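Local structure of aminoglycoside acetyltransferase meta-AAC0020 (Uncultured bacterium, 5F47) at residues 41-44 / 45-49; 28-31 / 32-36. The protein probably transfers an acetyl group from acetyl-coenzyme A to an amino group of aminoglycoside antibiotics, as a resistance enzyme of the GNAT fold. One frame throughout, in Å; residues are numbered along the deposited sequence. Where two conformers were deposited one is given.

Interaction 1 (41-44 / 45-49); sequences SIPD and SEHLQ
Asp44 and His47 meet where a loop turns into a helix: Asp44 OD1 accepts the backbone N-H of His47 at 3.2 Å, with an N-H...O angle of 158°. The donor comes in from above the carboxylate, 42° out of its plane. A first torsion of 70° sets Asp44 CG between its own backbone N and carbonyl carbon, folding the carboxylate back over the first turn. Asp44 O takes the N-H of Leu48 at 3.1 Å, so one residue receives two amides of the opening turn. Beside these bonds Pro43 CB rests 3.7 Å from His47 CD2, approaching the ring obliquely, and Ile42 CG1 lies 3.9 Å from Leu48 CD1, the two side chains crossing at about a right angle. This is a side-chain N-cap: Asp44 precedes helix 45-53, the second helix of this GNAT chain, and satisfies an amide that has no helical carbonyl before it. The carboxylate would also be favoured by the positive end of the helix dipole, and a bound calcium ion about 4 Å from the Asp44 side chain probably offsets its charge further. Glu46 runs alongside Asp44 in the same direction, and Asp44 OD2 stands 4.4 Å from Glu46 OE1; a water donating to both, weakly to Glu46, probably eases the repulsion. A second water donates to Pro43 O at 2.8 Å and is also hydrogen-bonded to Ser45 OG, joining the loop to the first helical residue. Farther out, His47 NE2 is hydrogen-bonded to Gln79 O of the second subunit, whose Tyr80 packs on Pro43 and Leu48.

Interaction 2 (28-31 / 32-36); sequences IRLF and EAVFE
Arg29 and Glu32 supply the charged part of this contact, a salt bridge three residues apart on helix 21-34. Arg29 NH1 donates to Glu32 OE1 at 3.0 Å with an N-H...O angle of 150°. The oxygen lies at the guanidinium edge, near that plane, and is met on its syn side but from well out of the carboxylate plane; the two flat groups are only modestly turned against each other. Arg29 bends at its second torsion (-55°), which brings the end of its chain alongside the extended Glu32. A water donates to both Glu32 OE1 and Arg29 O, tying the carboxylate to the backbone.

The backbone bonds are the successive i to i+4 steps of an alpha-helix, from Glu32 N to Ile28 O through Phe35 N to Phe31 O. At the C-terminal end, Glu36 has positive phi and its N donates to Ala33 O at 3.1 Å, part of a Schellman motif that ends the helix.

Apolar contacts follow the same spacing. In one of the two conformers of Leu30, its CD2 lies 3.7 Å from Val34 CG2, a contact that is therefore less certain. Phe31 and Phe35 are side by side, with Phe31 CD1 3.6 Å from Phe35 CE2; their planes are 16° apart, but with centroids 5.4 Å apart the rings are slid past each other and barely overlap. The side chains of Phe31 and Phe35 both pack on Asp91 of strand 86-94, where Ala93 also receives Phe31 and Leu30, and Tyr81 of the second subunit touches both phenylalanines.

With so little overlap, the ring contact rests on van der Waals packing of a few carbons rather than on a full stack, while Glu32 OE1 is gripped by both the guanidinium and the water that also holds Arg29 O, which probably restricts rotation of the carboxylate.

How the interactions relate
Interaction 2 spans the last turns of helix 21-34 and the residues that leave it, whereas interaction 1 joins the last loop residues, 41-44, to the start of helix 45-53. Their centres are 16 Å apart, yet they touch, with Leu48 CD2 3.9 Å from Ile28 CD1 and Ile42 CG2 3.5 Å from Arg29 NH2. Both mix buried and exposed residues. Interaction 2 lies nearer the chain centre, its aromatic side against strand 86-94; interaction 1 is more peripheral. One ends a helix through backbone bonds, the other begins one with a carboxylate, and both reach the second subunit.

Interaction 1 (41-44 / 45-49)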
loop_
_atom_site.group_PDB
_atom_site.type_symbol
_atom_site.label_atom_id
_atom_site.label_comp_id
_atom_site.label_asym_id
_atom_site.label_seq_id
_atom_site.Cartn_x
_atom_site.Cartn_y
_atom_site.Cartn_z
ATOM N N SER B 41 22.069 1.086 1.839
ATOM C CA SER B 41 22.674 2.265 1.207
ATOM C C SER B 41 21.570 3.268 0.986
ATOM O O SER B 41 20.660 3.027 0.188
ATOM C CB SER B 41 23.342 1.934 -0.138
ATOM O OG SER B 41 24.599 1.315 0.024
ATOM N N ILE B 42 21.613 4.385 1.697
ATOM C CA ILE B 42 20.521 5.347 1.587
ATOM C C ILE B 42 20.500 5.898 0.146
ATOM O O ILE B 42 21.545 6.127 -0.438
ATOM C CB ILE B 42 20.657 6.475 2.650
ATOM C CG1 ILE B 42 19.359 7.271 2.753
ATOM C CG2 ILE B 42 21.881 7.368 2.379
ATOM C CD1 ILE B 42 19.340 8.230 3.947
ATOM N N PRO B 43 19.299 6.045 -0.448
ATOM C CA PRO B 43 19.226 6.662 -1.781
ATOM C C PRO B 43 19.756 8.087 -1.764
ATOM O O PRO B 43 19.841 8.668 -0.682
ATOM C CB PRO B 43 17.726 6.655 -2.089
ATOM C CG PRO B 43 17.175 5.561 -1.260
ATOM C CD PRO B 43 17.988 5.541 -0.004
ATOM N N ASP B 44 20.088 8.663 -2.916
ATOM C CA ASP B 44 20.617 10.017 -2.859
ATOM C C ASP B 44 19.513 11.020 -2.568
ATOM O O ASP B 44 18.311 10.709 -2.628
ATOM C CB ASP B 44 21.383 10.398 -4.134
ATOM C CG ASP B 44 20.498 10.576 -5.352
ATOM O OD1 ASP B 44 19.276 10.333 -5.300
ATOM O OD2 ASP B 44 21.058 10.967 -6.399
ATOM N N SER B 45 19.931 12.215 -2.199
ATOM C CA SER B 45 19.018 13.193 -1.662
ATOM C C SER B 45 18.093 13.763 -2.725
ATOM O O SER B 45 17.006 14.216 -2.411
ATOM C CB SER B 45 19.804 14.298 -0.973
ATOM O OG SER B 45 20.402 13.779 0.205
ATOM N N GLU B 46 18.516 13.735 -3.980
ATOM C CA GLU B 46 17.628 14.136 -5.064
ATOM C C GLU B 46 16.383 13.255 -5.075
ATOM O O GLU B 46 15.253 13.741 -5.191
ATOM C CB GLU B 46 18.353 14.051 -6.404
ATOM C CG GLU B 46 17.474 14.303 -7.613
ATOM C CD GLU B 46 18.248 14.192 -8.916
ATOM O OE1 GLU B 46 19.497 14.229 -8.873
ATOM O OE2 GLU B 46 17.607 14.065 -9.982
ATOM N N HIS B 47 16.584 11.950 -4.942
ATOM C CA HIS B 47 15.469 11.017 -4.911
ATOM C C HIS B 47 14.593 11.234 -3.677
ATOM O O HIS B 47 13.353 11.285 -3.759
ATOM C CB HIS B 47 15.974 9.565 -4.944
ATOM C CG HIS B 47 14.879 8.566 -4.731
ATOM N ND1 HIS B 47 13.949 8.279 -5.704
ATOM C CD2 HIS B 47 14.532 7.835 -3.647
ATOM C CE1 HIS B 47 13.089 7.391 -5.237
ATOM N NE2 HIS B 47 13.403 7.123 -3.982
ATOM N N LEU B 48 15.235 11.361 -2.519
ATOM C CA LEU B 48 14.482 11.505 -1.284
ATOM C C LEU B 48 13.709 12.820 -1.268
ATOM O O LEU B 48 12.584 12.870 -0.758
ATOM C CB LEU B 48 15.416 11.408 -0.076
ATOM C CG LEU B 48 16.063 10.038 0.154
ATOM C CD1 LEU B 48 17.008 10.095 1.344
ATOM C CD2 LEU B 48 14.990 8.963 0.348
ATOM N N GLN B 49 14.284 13.875 -1.835
ATOM C CA GLN B 49 13.578 15.149 -1.897
ATOM C C GLN B 49 12.348 15.034 -2.790
ATOM O O GLN B 49 11.285 15.556 -2.461
ATOM C CB GLN B 49 14.487 16.268 -2.406
ATOM C CG GLN B 49 13.819 17.651 -2.412
ATOM C CD GLN B 49 13.495 18.139 -1.015
ATOM O OE1 GLN B 49 14.397 18.316 -0.195
ATOM N NE2 GLN B 49 12.206 18.362 -0.733
HETATM O O HOH W 1 20.698 10.786 0.880
HETATM O O HOH W 2 20.141 11.153 -9.187
#

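Interaction 2 (28-31 / 32-36)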
loop_
_atom_site.group_PDB
_atom_site.type_symbol
_atom_site.label_atom_id
_atom_site.label_comp_id
_atom_site.label_asym_id
_atom_site.label_seq_id
_atom_site.Cartn_x
_atom_site.Cartn_y
_atom_site.Cartn_z
ATOM N N ILE B 28 14.853 8.053 8.444
ATOM C CA ILE B 28 15.273 6.887 7.678
ATOM C C ILE B 28 16.410 6.174 8.422
ATOM O O ILE B 28 16.419 4.948 8.506
ATOM C CB ILE B 28 15.693 7.281 6.259
ATOM C CG1 ILE B 28 14.471 7.772 5.477
ATOM C CG2 ILE B 28 16.335 6.087 5.540
ATOM C CD1 ILE B 28 14.822 8.564 4.220
ATOM N N ARG B 29 17.341 6.931 9.003
ATOM C CA ARG B 29 18.387 6.312 9.819
ATOM C C ARG B 29 17.822 5.641 11.064
ATOM O O ARG B 29 18.342 4.626 11.511
ATOM C CB ARG B 29 19.446 7.336 10.235
ATOM C CG ARG B 29 20.273 7.874 9.068
ATOM C CD ARG B 29 20.937 6.753 8.275
ATOM N NE ARG B 29 21.879 7.277 7.288
ATOM C CZ ARG B 29 22.543 6.519 6.420
ATOM N NH1 ARG B 29 22.374 5.198 6.409
ATOM N NH2 ARG B 29 23.374 7.087 5.556
ATOM N N LEU B 30 16.768 6.216 11.642
ATOM C CA LEU B 30 16.128 5.585 12.787
ATOM C C LEU B 30 15.523 4.243 12.374
ATOM O O LEU B 30 15.652 3.248 13.094
ATOM C CB LEU B 30 15.069 6.510 13.383
ATOM C CG LEU B 30 14.479 6.128 14.741
ATOM C CD1 LEU B 30 14.068 7.379 15.506
ATOM C CD2 LEU B 30 13.276 5.229 14.526
ATOM N N PHE B 31 14.870 4.215 11.212
ATOM C CA PHE B 31 14.316 2.973 10.670
ATOM C C PHE B 31 15.429 1.932 10.488
ATOM O O PHE B 31 15.267 0.760 10.842
ATOM C CB PHE B 31 13.631 3.207 9.319
ATOM C CG PHE B 31 12.316 3.954 9.384
ATOM C CD1 PHE B 31 11.566 4.008 10.548
ATOM C CD2 PHE B 31 11.825 4.560 8.244
ATOM C CE1 PHE B 31 10.321 4.703 10.575
ATOM C CE2 PHE B 31 10.618 5.238 8.257
ATOM C CZ PHE B 31 9.859 5.303 9.416
ATOM N N GLU B 32 16.540 2.355 9.906
ATOM C CA GLU B 32 17.660 1.444 9.672
ATOM C C GLU B 32 18.143 0.812 10.979
ATOM O O GLU B 32 18.459 -0.384 11.027
ATOM C CB GLU B 32 18.816 2.180 8.996
ATOM C CG GLU B 32 20.057 1.298 8.795
ATOM C CD GLU B 32 21.283 2.069 8.315
ATOM O OE1 GLU B 32 21.345 3.311 8.459
ATOM O OE2 GLU B 32 22.205 1.418 7.795
ATOM N N ALA B 33 18.178 1.611 12.041
ATOM C CA ALA B 33 18.632 1.148 13.347
ATOM C C ALA B 33 17.592 0.243 14.009
ATOM O O ALA B 33 17.904 -0.881 14.402
ATOM C CB ALA B 33 18.959 2.331 14.234
ATOM N N VAL B 34 16.352 0.720 14.116
ATOM C CA VAL B 34 15.335 -0.020 14.864
ATOM C C VAL B 34 14.941 -1.320 14.166
ATOM O O VAL B 34 14.740 -2.339 14.841
ATOM C CB VAL B 34 14.074 0.847 15.100
ATOM C CG1 VAL B 34 12.960 0.035 15.782
ATOM C CG2 VAL B 34 14.430 2.038 15.943
ATOM N N PHE B 35 14.862 -1.290 12.832
ATOM C CA PHE B 35 14.501 -2.475 12.053
ATOM C C PHE B 35 15.739 -3.334 11.771
ATOM O O PHE B 35 15.646 -4.389 11.131
ATOM C CB PHE B 35 13.833 -2.088 10.735
ATOM C CG PHE B 35 12.585 -1.254 10.891
ATOM C CD1 PHE B 35 11.751 -1.397 11.990
ATOM C CD2 PHE B 35 12.240 -0.334 9.914
ATOM C CE1 PHE B 35 10.594 -0.622 12.116
ATOM C CE2 PHE B 35 11.091 0.450 10.037
ATOM C CZ PHE B 35 10.264 0.298 11.130
ATOM N N GLU B 36 16.891 -2.863 12.241
ATOM C CA GLU B 36 18.165 -3.579 12.097
ATOM C C GLU B 36 18.432 -4.027 10.652
ATOM O O GLU B 36 18.729 -5.202 10.388
ATOM C CB GLU B 36 18.202 -4.779 13.043
ATOM C CG GLU B 36 18.168 -4.386 14.524
ATOM C CD GLU B 36 18.322 -5.572 15.456
ATOM O OE1 GLU B 36 17.457 -6.474 15.435
ATOM O OE2 GLU B 36 19.324 -5.603 16.200
HETATM O O HOH W 3 20.975 3.976 11.333
#